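PDB 2UY1: cleavage stimulation factor 77 from Encephalitozoon cuniculi, which probably takes part in 3'-end processing of pre-mRNA as a helical-repeat scaffold and is predicted to bind mRNA. Local coordinates for residues 408-411 / 412-416; 162-165 / 166-170; 257-260 / 261-264. All coordinates share one frame; numbering follows the deposited sequence.

Overall arrangement
All three contacts are local, each within a single helix or at its end, in an all-helical chain of the suppressor of forked family. Contact 1 lies in the last turns of helix 400-415, contact 2 at the end of helix 150-167, contact 3 at the start of helix 260-269, so no two share an element. Contact 1 is partly buried, about 45 Å from the chain's centre, where the second protein chain meets it; contacts 2 and 3 are surface contacts on opposite sides of that centre, their own centres 39 Å apart. Methionine and isoleucine pack in contact 1, two isoleucines in contact 2; contact 3 has few apolar side-chain meetings, and a water and a tyrosine ring attend its irregular first turn.

Contact 1: residues 408-411 / 412-416; sequences DQKM and DAIKA
M411 and I414 meet in a local contact of the i to i+3 kind, in the last turns of helix 400-415 of this HAT-type (half-a-TPR) helical repeat protein. Their side chains lie alongside each other and point the same way, and the methyl CE of M411 touches the methyl CD1 of I414 at 3.6 Å. M411 gets there by folding back: CG is anti to the carbonyl carbon, and the chain bends at chi2 (-60°) and again about the CG-SD bond, which swings CE toward I414. I414 reaches in with its longer branch, whose CG1 also rests 3.4 Å from the carbonyl O of K410. Behind this pair the backbone is regular. The N-H of D412 bonds to D408 O at 2.9 Å, and I414 N to K410 O at 3.0 Å with an N-H...O angle of 170°; A413 and K415 repeat the pattern onto Q409 and M411. On the polar side, the carboxylate of D412 stands over the same carbonyl its own N-H uses, with OD2 3.3 Å from D408 O. Those two acceptors have no hydrogen to share, so this is mere proximity.

The flanks are held by different neighbours. K410 runs out almost fully extended against helix 384-397, packing on W387 and I391 and forming a salt bridge from NZ to D388, while I419 packs on A413 and I414. The second protein chain approaches too: M411 packs on its backbone and I414 on one of its acidic side chains, so the pair also lines the interface. D408 forms a salt bridge to a basic side chain of that chain, and K415 to an acidic one. CB of K415 sits 3.4 Å from M411 O, the acceptor of its own N-H.

Contact 2: residues 162-165 / 166-170; sequences QIQP and LIRGW
I167 lays CG1 and CD1 alongside CG2 of I163, one turn back in the closing turns of helix 150-167, part of the HAT-type (half-a-TPR) stack, with CG1 3.7 Å from CG2. Both side chains point the same way; I163 continues onto L181 of helix 173-184 and R197 of helix 193-208, and I167 onto W82. The helix is kinked at P165, whose nitrogen has no hydrogen to give to the turn before. I163 O, two residues before the proline, accepts from I167 N at 3.1 Å and weakly from L166 N at 2.9 Å, the latter bent to 125°. R168 N then bonds to Q164 O at 2.9 Å, and there the chain leaves the helix through a type II beta turn from I167 to W170, its details doubtful because R168 O is modelled too near P165 O. On the outer side, Q164 and R168 run side by side; chi1 of -160° and an extended chain carry the Q164 amide alongside R168, and the amide and guanidinium planes are 9° apart. Neither group bonds the other: NE2 of Q164 and NH1 of R168 are 3.7 Å apart.

Contact 3: residues 257-260 / 261-264; sequences DEEA and VYGD
E258 opens the turn that leads into helix 260-269, the start of one helix in the HAT-type (half-a-TPR) stack. Its carbonyl O accepts V261 N at 3.3 Å, with the hydrogen almost straight on (172°) but the donor lying well above the carbonyl plane. Both methyls of V261 face that oxygen from one side, CG1 at 3.4 Å and CG2 at 3.5 Å, while the carboxylate of E258 turns off to a salt bridge with K233. E259 comes next. Its side chain passes the Y262 ring at about a right angle and goes on to hydrogen-bond H292 of helix 282-300, whose ring also meets that of Y262. The Y262 ring carries CG2 of V261 over the centre of one face, and its CD2 comes within 3.2 Å of E259 O. That oxygen is shared: Y262 N reaches it only weakly, and a water donates to it at 2.5 Å. The same water accepts from G263 N, bridging the gap of 4.2 Å between E259 O and G263 N where a direct helical bond would be too long. A260 brings in the regular bonding, its O taking D264 N at 2.9 Å. The D264 side chain, held through OD1 by a salt bridge to R267, curls over that carbonyl, and its CG stands 3.2 Å from A260 O.

Contact 1: residues 408-411 / 412-416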
ATOM      1  N   ASP B 408       2.054 -10.583 -20.552  1.00 16.52           N
ATOM      2  CA  ASP B 408       0.997 -11.378 -21.238  1.00 18.73           C
ATOM      3  C   ASP B 408       0.418 -12.339 -20.231  1.00 18.83           C
ATOM      4  O   ASP B 408      -0.826 -12.483 -20.099  1.00 20.87           O
ATOM      5  CB  ASP B 408       1.518 -12.274 -22.365  1.00 18.35           C
ATOM      6  CG  ASP B 408       1.883 -11.539 -23.621  1.00 24.00           C
ATOM      7  OD1 ASP B 408       1.355 -10.434 -23.826  1.00 26.42           O
ATOM      8  OD2 ASP B 408       2.725 -12.089 -24.399  1.00 27.76           O
ATOM      9  N   GLN B 409       1.309 -13.073 -19.576  1.00 16.72           N
ATOM     10  CA  GLN B 409       0.915 -14.052 -18.520  1.00 16.16           C
ATOM     11  C   GLN B 409       0.086 -13.514 -17.343  1.00 15.56           C
ATOM     12  O   GLN B 409      -0.858 -14.147 -16.939  1.00 14.72           O
ATOM     13  CB  GLN B 409       2.135 -14.820 -17.982  1.00 16.77           C
ATOM     14  CG  GLN B 409       2.680 -15.975 -18.875  1.00 18.24           C
ATOM     15  CD  GLN B 409       4.157 -16.313 -18.504  1.00 20.40           C
ATOM     16  OE1 GLN B 409       4.472 -16.406 -17.344  1.00 27.99           O
ATOM     17  NE2 GLN B 409       5.040 -16.467 -19.500  1.00 28.57           N
ATOM     18  N   LYS B 410       0.464 -12.370 -16.767  1.00 13.87           N
ATOM     19  CA  LYS B 410      -0.375 -11.724 -15.782  1.00 14.30           C
ATOM     20  C   LYS B 410      -1.787 -11.375 -16.354  1.00 13.27           C
ATOM     21  O   LYS B 410      -2.768 -11.581 -15.673  1.00 11.22           O
ATOM     22  CB  LYS B 410       0.325 -10.454 -15.167  1.00 12.34           C
ATOM     23  CG  LYS B 410      -0.240 -10.089 -13.847  1.00 15.04           C
ATOM     24  CD  LYS B 410      -0.074  -8.642 -13.423  1.00 18.81           C
ATOM     25  CE  LYS B 410      -0.938  -8.499 -12.130  1.00 15.14           C
ATOM     26  NZ  LYS B 410      -1.019  -7.107 -11.673  1.00 16.96           N
ATOM     27  N   MET B 411      -1.881 -10.785 -17.560  1.00 15.42           N
ATOM     28  CA  MET B 411      -3.221 -10.434 -18.143  1.00 16.48           C
ATOM     29  C   MET B 411      -4.094 -11.647 -18.396  1.00 18.36           C
ATOM     30  O   MET B 411      -5.336 -11.566 -18.177  1.00 19.07           O
ATOM     31  CB  MET B 411      -3.113  -9.591 -19.427  1.00 17.16           C
ATOM     32  CG  MET B 411      -2.278  -8.315 -19.289  1.00 17.38           C
ATOM     33  SD  MET B 411      -2.963  -7.196 -18.042  1.00 18.62           S
ATOM     34  CE  MET B 411      -1.954  -7.572 -16.610  1.00 13.55           C
ATOM     35  N   ASP B 412      -3.468 -12.748 -18.845  1.00 18.29           N
ATOM     36  CA  ASP B 412      -4.099 -14.066 -18.956  1.00 19.50           C
ATOM     37  C   ASP B 412      -4.661 -14.590 -17.631  1.00 20.09           C
ATOM     38  O   ASP B 412      -5.770 -15.139 -17.604  1.00 20.05           O
ATOM     39  CB  ASP B 412      -3.141 -15.115 -19.530  1.00 20.20           C
ATOM     40  CG  ASP B 412      -2.788 -14.829 -20.995  1.00 24.27           C
ATOM     41  OD1 ASP B 412      -3.550 -14.058 -21.624  1.00 21.83           O
ATOM     42  OD2 ASP B 412      -1.724 -15.311 -21.481  1.00 25.61           O
ATOM     43  N   ALA B 413      -3.890 -14.450 -16.567  1.00 18.95           N
ATOM     44  CA  ALA B 413      -4.264 -14.911 -15.245  1.00 19.86           C
ATOM     45  C   ALA B 413      -5.433 -14.120 -14.651  1.00 20.47           C
ATOM     46  O   ALA B 413      -6.267 -14.714 -13.985  1.00 21.45           O
ATOM     47  CB  ALA B 413      -3.029 -14.874 -14.297  1.00 20.84           C
ATOM     48  N   ILE B 414      -5.417 -12.778 -14.783  1.00 20.16           N
ATOM     49  CA  ILE B 414      -6.557 -11.928 -14.383  1.00 20.69           C
ATOM     50  C   ILE B 414      -7.831 -12.437 -15.133  1.00 21.30           C
ATOM     51  O   ILE B 414      -8.897 -12.695 -14.514  1.00 22.06           O
ATOM     52  CB  ILE B 414      -6.308 -10.436 -14.713  1.00 19.73           C
ATOM     53  CG1 ILE B 414      -5.101  -9.862 -13.936  1.00 17.89           C
ATOM     54  CG2 ILE B 414      -7.575  -9.587 -14.532  1.00 20.03           C
ATOM     55  CD1 ILE B 414      -4.688  -8.489 -14.416  1.00 17.16           C
ATOM     56  N   LYS B 415      -7.689 -12.608 -16.443  1.00 21.95           N
ATOM     57  CA  LYS B 415      -8.795 -13.056 -17.311  1.00 23.99           C
ATOM     58  C   LYS B 415      -9.373 -14.412 -16.868  1.00 23.87           C
ATOM     59  O   LYS B 415     -10.604 -14.558 -16.778  1.00 24.44           O
ATOM     60  CB  LYS B 415      -8.346 -13.099 -18.771  1.00 21.79           C
ATOM     61  CG  LYS B 415      -9.453 -13.228 -19.795  1.00 27.06           C
ATOM     62  CD  LYS B 415      -8.893 -13.399 -21.212  1.00 27.27           C
ATOM     63  CE  LYS B 415      -9.831 -14.246 -22.071  1.00 38.63           C
ATOM     64  NZ  LYS B 415     -11.104 -13.444 -22.420  1.00 40.41           N
ATOM     65  N   ALA B 416      -8.496 -15.370 -16.565  1.00 22.89           N
ATOM     66  CA  ALA B 416      -8.882 -16.720 -16.088  1.00 24.92           C
ATOM     67  C   ALA B 416      -9.333 -16.746 -14.625  1.00 25.50           C
ATOM     68  O   ALA B 416      -9.660 -17.808 -14.097  1.00 27.15           O
ATOM     69  CB  ALA B 416      -7.740 -17.744 -16.297  1.00 24.25           C
TER

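Contact 2: residues 162-165 / 166-170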
ATOM      1  N   GLN B 162       0.021  21.194  34.798  1.00 46.17           N
ATOM      2  CA  GLN B 162       0.394  20.153  33.814  1.00 46.50           C
ATOM      3  C   GLN B 162      -0.267  18.794  34.086  1.00 45.61           C
ATOM      4  O   GLN B 162      -0.484  18.017  33.146  1.00 45.41           O
ATOM      5  CB  GLN B 162       1.915  19.985  33.711  1.00 46.07           C
ATOM      6  CG  GLN B 162       2.695  21.290  33.415  1.00 49.13           C
ATOM      7  CD  GLN B 162       4.083  21.054  32.772  1.00 50.13           C
ATOM      8  OE1 GLN B 162       4.904  20.256  33.265  1.00 56.36           O
ATOM      9  NE2 GLN B 162       4.351  21.767  31.669  1.00 54.64           N
ATOM     10  N   ILE B 163      -0.585  18.535  35.366  1.00 44.33           N
ATOM     11  CA  ILE B 163      -1.132  17.260  35.859  1.00 42.97           C
ATOM     12  C   ILE B 163      -2.664  17.239  35.756  1.00 43.07           C
ATOM     13  O   ILE B 163      -3.268  16.228  35.367  1.00 42.56           O
ATOM     14  CB  ILE B 163      -0.653  16.996  37.347  1.00 42.91           C
ATOM     15  CG1 ILE B 163       0.844  16.703  37.401  1.00 41.18           C
ATOM     16  CG2 ILE B 163      -1.393  15.817  38.009  1.00 43.16           C
ATOM     17  CD1 ILE B 163       1.419  16.734  38.814  1.00 42.39           C
ATOM     18  N   GLN B 164      -3.289  18.371  36.088  1.00 43.50           N
ATOM     19  CA  GLN B 164      -4.754  18.511  36.143  1.00 43.87           C
ATOM     20  C   GLN B 164      -5.468  17.952  34.931  1.00 43.54           C
ATOM     21  O   GLN B 164      -6.478  17.256  35.107  1.00 44.16           O
ATOM     22  CB  GLN B 164      -5.174  19.975  36.335  1.00 43.67           C
ATOM     23  CG  GLN B 164      -6.582  20.150  36.877  1.00 44.06           C
ATOM     24  CD  GLN B 164      -6.883  21.600  37.277  1.00 45.54           C
ATOM     25  OE1 GLN B 164      -5.990  22.468  37.282  1.00 47.17           O
ATOM     26  NE2 GLN B 164      -8.152  21.866  37.616  1.00 46.91           N
ATOM     27  N   PRO B 165      -4.972  18.258  33.701  1.00 43.04           N
ATOM     28  CA  PRO B 165      -5.754  17.768  32.581  1.00 42.96           C
ATOM     29  C   PRO B 165      -5.592  16.252  32.366  1.00 42.30           C
ATOM     30  O   PRO B 165      -6.478  15.631  31.802  1.00 43.13           O
ATOM     31  CB  PRO B 165      -5.210  18.578  31.384  1.00 42.62           C
ATOM     32  CG  PRO B 165      -3.804  18.889  31.748  1.00 42.28           C
ATOM     33  CD  PRO B 165      -3.772  19.000  33.249  1.00 42.91           C
ATOM     34  N   LEU B 166      -4.490  15.672  32.827  1.00 41.81           N
ATOM     35  CA  LEU B 166      -4.272  14.230  32.744  1.00 41.34           C
ATOM     36  C   LEU B 166      -5.182  13.470  33.737  1.00 41.32           C
ATOM     37  O   LEU B 166      -5.679  12.382  33.444  1.00 40.17           O
ATOM     38  CB  LEU B 166      -2.780  13.897  32.960  1.00 40.79           C
ATOM     39  CG  LEU B 166      -1.641  14.674  32.275  1.00 40.86           C
ATOM     40  CD1 LEU B 166      -0.327  14.294  32.881  1.00 41.99           C
ATOM     41  CD2 LEU B 166      -1.559  14.544  30.741  1.00 41.60           C
ATOM     42  N   ILE B 167      -5.411  14.057  34.908  1.00 42.21           N
ATOM     43  CA  ILE B 167      -6.353  13.491  35.903  1.00 42.97           C
ATOM     44  C   ILE B 167      -7.772  13.694  35.383  1.00 43.93           C
ATOM     45  O   ILE B 167      -8.658  12.850  35.567  1.00 44.17           O
ATOM     46  CB  ILE B 167      -6.197  14.155  37.309  1.00 42.51           C
ATOM     47  CG1 ILE B 167      -4.720  14.261  37.750  1.00 43.23           C
ATOM     48  CG2 ILE B 167      -7.049  13.450  38.366  1.00 43.58           C
ATOM     49  CD1 ILE B 167      -3.868  12.953  37.696  1.00 41.41           C
ATOM     50  N   ARG B 168      -7.987  14.832  34.762  1.00 45.42           N
ATOM     51  CA  ARG B 168      -9.202  15.071  34.034  1.00 46.43           C
ATOM     52  C   ARG B 168      -9.028  14.321  32.728  1.00 46.19           C
ATOM     53  O   ARG B 168      -8.105  14.551  31.971  1.00 45.68           O
ATOM     54  CB  ARG B 168      -9.395  16.588  33.827  1.00 46.64           C
ATOM     55  CG  ARG B 168     -10.043  17.333  35.013  1.00 48.03           C
ATOM     56  CD  ARG B 168     -10.364  18.827  34.788  1.00 49.66           C
ATOM     57  NE  ARG B 168     -11.754  19.144  35.099  1.00 57.21           N
ATOM     58  CZ  ARG B 168     -12.187  20.294  35.614  1.00 60.24           C
ATOM     59  NH1 ARG B 168     -11.354  21.284  35.850  1.00 61.95           N
ATOM     60  NH2 ARG B 168     -13.466  20.470  35.857  1.00 59.17           N
ATOM     61  N   GLY B 169      -9.853  13.330  32.514  1.00 45.63           N
ATOM     62  CA  GLY B 169      -9.536  12.402  31.456  1.00 44.39           C
ATOM     63  C   GLY B 169      -8.601  11.261  31.782  1.00 43.40           C
ATOM     64  O   GLY B 169      -8.043  10.691  30.894  1.00 42.91           O
ATOM     65  N   TRP B 170      -8.481  10.931  33.058  1.00 42.24           N
ATOM     66  CA  TRP B 170      -7.684   9.815  33.559  1.00 41.79           C
ATOM     67  C   TRP B 170      -7.641   8.604  32.674  1.00 42.42           C
ATOM     68  O   TRP B 170      -8.633   8.229  32.154  1.00 42.01           O
ATOM     69  CB  TRP B 170      -8.165   9.425  34.954  1.00 40.37           C
ATOM     70  CG  TRP B 170      -7.301   8.480  35.707  1.00 38.77           C
ATOM     71  CD1 TRP B 170      -7.710   7.404  36.362  1.00 38.45           C
ATOM     72  CD2 TRP B 170      -5.901   8.555  35.895  1.00 37.53           C
ATOM     73  NE1 TRP B 170      -6.687   6.782  36.936  1.00 40.95           N
ATOM     74  CE2 TRP B 170      -5.542   7.468  36.660  1.00 38.99           C
ATOM     75  CE3 TRP B 170      -4.911   9.427  35.468  1.00 37.82           C
ATOM     76  CZ2 TRP B 170      -4.241   7.230  37.042  1.00 38.17           C
ATOM     77  CZ3 TRP B 170      -3.628   9.178  35.835  1.00 38.87           C
ATOM     78  CH2 TRP B 170      -3.300   8.088  36.602  1.00 37.97           C
TER

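Contact 3: residues 257-260 / 261-264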
ATOM      1  N   ASP B 257      13.341 -14.227  32.478  1.00 27.71           N
ATOM      2  CA  ASP B 257      14.057 -15.489  32.315  1.00 27.18           C
ATOM      3  C   ASP B 257      13.278 -16.707  32.851  1.00 27.02           C
ATOM      4  O   ASP B 257      13.800 -17.502  33.649  1.00 25.78           O
ATOM      5  CB  ASP B 257      15.440 -15.391  32.972  1.00 29.34           C
ATOM      6  CG  ASP B 257      16.390 -16.507  32.552  1.00 32.37           C
ATOM      7  OD1 ASP B 257      16.049 -17.252  31.617  1.00 33.33           O
ATOM      8  OD2 ASP B 257      17.480 -16.651  33.180  1.00 34.43           O
ATOM      9  N   GLU B 258      12.060 -16.885  32.342  1.00 25.98           N
ATOM     10  CA  GLU B 258      11.180 -17.991  32.785  1.00 25.32           C
ATOM     11  C   GLU B 258      10.631 -18.838  31.613  1.00 26.08           C
ATOM     12  O   GLU B 258       9.473 -18.615  31.180  1.00 26.09           O
ATOM     13  CB  GLU B 258      10.035 -17.427  33.602  1.00 25.73           C
ATOM     14  CG  GLU B 258      10.418 -16.869  34.948  1.00 23.86           C
ATOM     15  CD  GLU B 258      10.833 -17.957  35.973  1.00 26.71           C
ATOM     16  OE1 GLU B 258      10.254 -19.093  35.939  1.00 24.12           O
ATOM     17  OE2 GLU B 258      11.732 -17.651  36.789  1.00 23.95           O
ATOM     18  N   GLU B 259      11.428 -19.822  31.142  1.00 25.51           N
ATOM     19  CA  GLU B 259      11.113 -20.644  29.941  1.00 26.57           C
ATOM     20  C   GLU B 259       9.812 -21.418  30.083  1.00 26.98           C
ATOM     21  O   GLU B 259       9.203 -21.833  29.083  1.00 27.91           O
ATOM     22  CB  GLU B 259      12.268 -21.617  29.609  1.00 28.01           C
ATOM     23  CG  GLU B 259      12.272 -22.097  28.166  1.00 24.32           C
ATOM     24  CD  GLU B 259      13.440 -22.971  27.738  1.00 26.93           C
ATOM     25  OE1 GLU B 259      14.499 -23.027  28.410  1.00 30.29           O
ATOM     26  OE2 GLU B 259      13.312 -23.598  26.658  1.00 26.99           O
ATOM     27  N   ALA B 260       9.374 -21.623  31.328  1.00 27.38           N
ATOM     28  CA  ALA B 260       8.173 -22.458  31.601  1.00 25.88           C
ATOM     29  C   ALA B 260       6.891 -21.879  31.036  1.00 25.43           C
ATOM     30  O   ALA B 260       5.905 -22.614  30.790  1.00 23.94           O
ATOM     31  CB  ALA B 260       7.992 -22.726  33.121  1.00 24.73           C
ATOM     32  N   VAL B 261       6.891 -20.562  30.832  1.00 25.18           N
ATOM     33  CA  VAL B 261       5.676 -19.881  30.366  1.00 25.62           C
ATOM     34  C   VAL B 261       5.213 -20.346  28.994  1.00 25.02           C
ATOM     35  O   VAL B 261       4.008 -20.461  28.732  1.00 23.55           O
ATOM     36  CB  VAL B 261       5.730 -18.300  30.538  1.00 27.77           C
ATOM     37  CG1 VAL B 261       6.188 -17.950  31.988  1.00 25.12           C
ATOM     38  CG2 VAL B 261       6.591 -17.634  29.479  1.00 24.73           C
ATOM     39  N   TYR B 262       6.169 -20.675  28.140  1.00 25.50           N
ATOM     40  CA  TYR B 262       5.867 -21.091  26.793  1.00 26.32           C
ATOM     41  C   TYR B 262       5.109 -22.412  26.784  1.00 28.04           C
ATOM     42  O   TYR B 262       4.053 -22.507  26.134  1.00 29.05           O
ATOM     43  CB  TYR B 262       7.148 -21.148  25.980  1.00 25.65           C
ATOM     44  CG  TYR B 262       7.920 -19.831  26.061  1.00 22.16           C
ATOM     45  CD1 TYR B 262       7.381 -18.663  25.516  1.00 17.58           C
ATOM     46  CD2 TYR B 262       9.179 -19.761  26.672  1.00 18.60           C
ATOM     47  CE1 TYR B 262       8.066 -17.430  25.614  1.00 21.10           C
ATOM     48  CE2 TYR B 262       9.889 -18.539  26.758  1.00 16.92           C
ATOM     49  CZ  TYR B 262       9.316 -17.401  26.215  1.00 22.14           C
ATOM     50  OH  TYR B 262       9.964 -16.223  26.266  1.00 23.64           O
ATOM     51  N   GLY B 263       5.608 -23.406  27.538  1.00 29.69           N
ATOM     52  CA  GLY B 263       4.936 -24.716  27.625  1.00 29.88           C
ATOM     53  C   GLY B 263       3.619 -24.589  28.348  1.00 30.23           C
ATOM     54  O   GLY B 263       2.633 -25.200  27.949  1.00 30.02           O
ATOM     55  N   ASP B 264       3.602 -23.838  29.451  1.00 31.32           N
ATOM     56  CA  ASP B 264       2.384 -23.692  30.267  1.00 32.77           C
ATOM     57  C   ASP B 264       1.238 -23.062  29.478  1.00 33.50           C
ATOM     58  O   ASP B 264       0.094 -23.508  29.553  1.00 34.19           O
ATOM     59  CB  ASP B 264       2.634 -22.849  31.532  1.00 32.38           C
ATOM     60  CG  ASP B 264       3.487 -23.574  32.594  1.00 35.63           C
ATOM     61  OD1 ASP B 264       3.922 -24.764  32.410  1.00 36.33           O
ATOM     62  OD2 ASP B 264       3.733 -22.902  33.620  1.00 38.32           O
TER
HETATM   63  O   HOH W   1       8.386 -23.954  28.060  1.00 24.31           O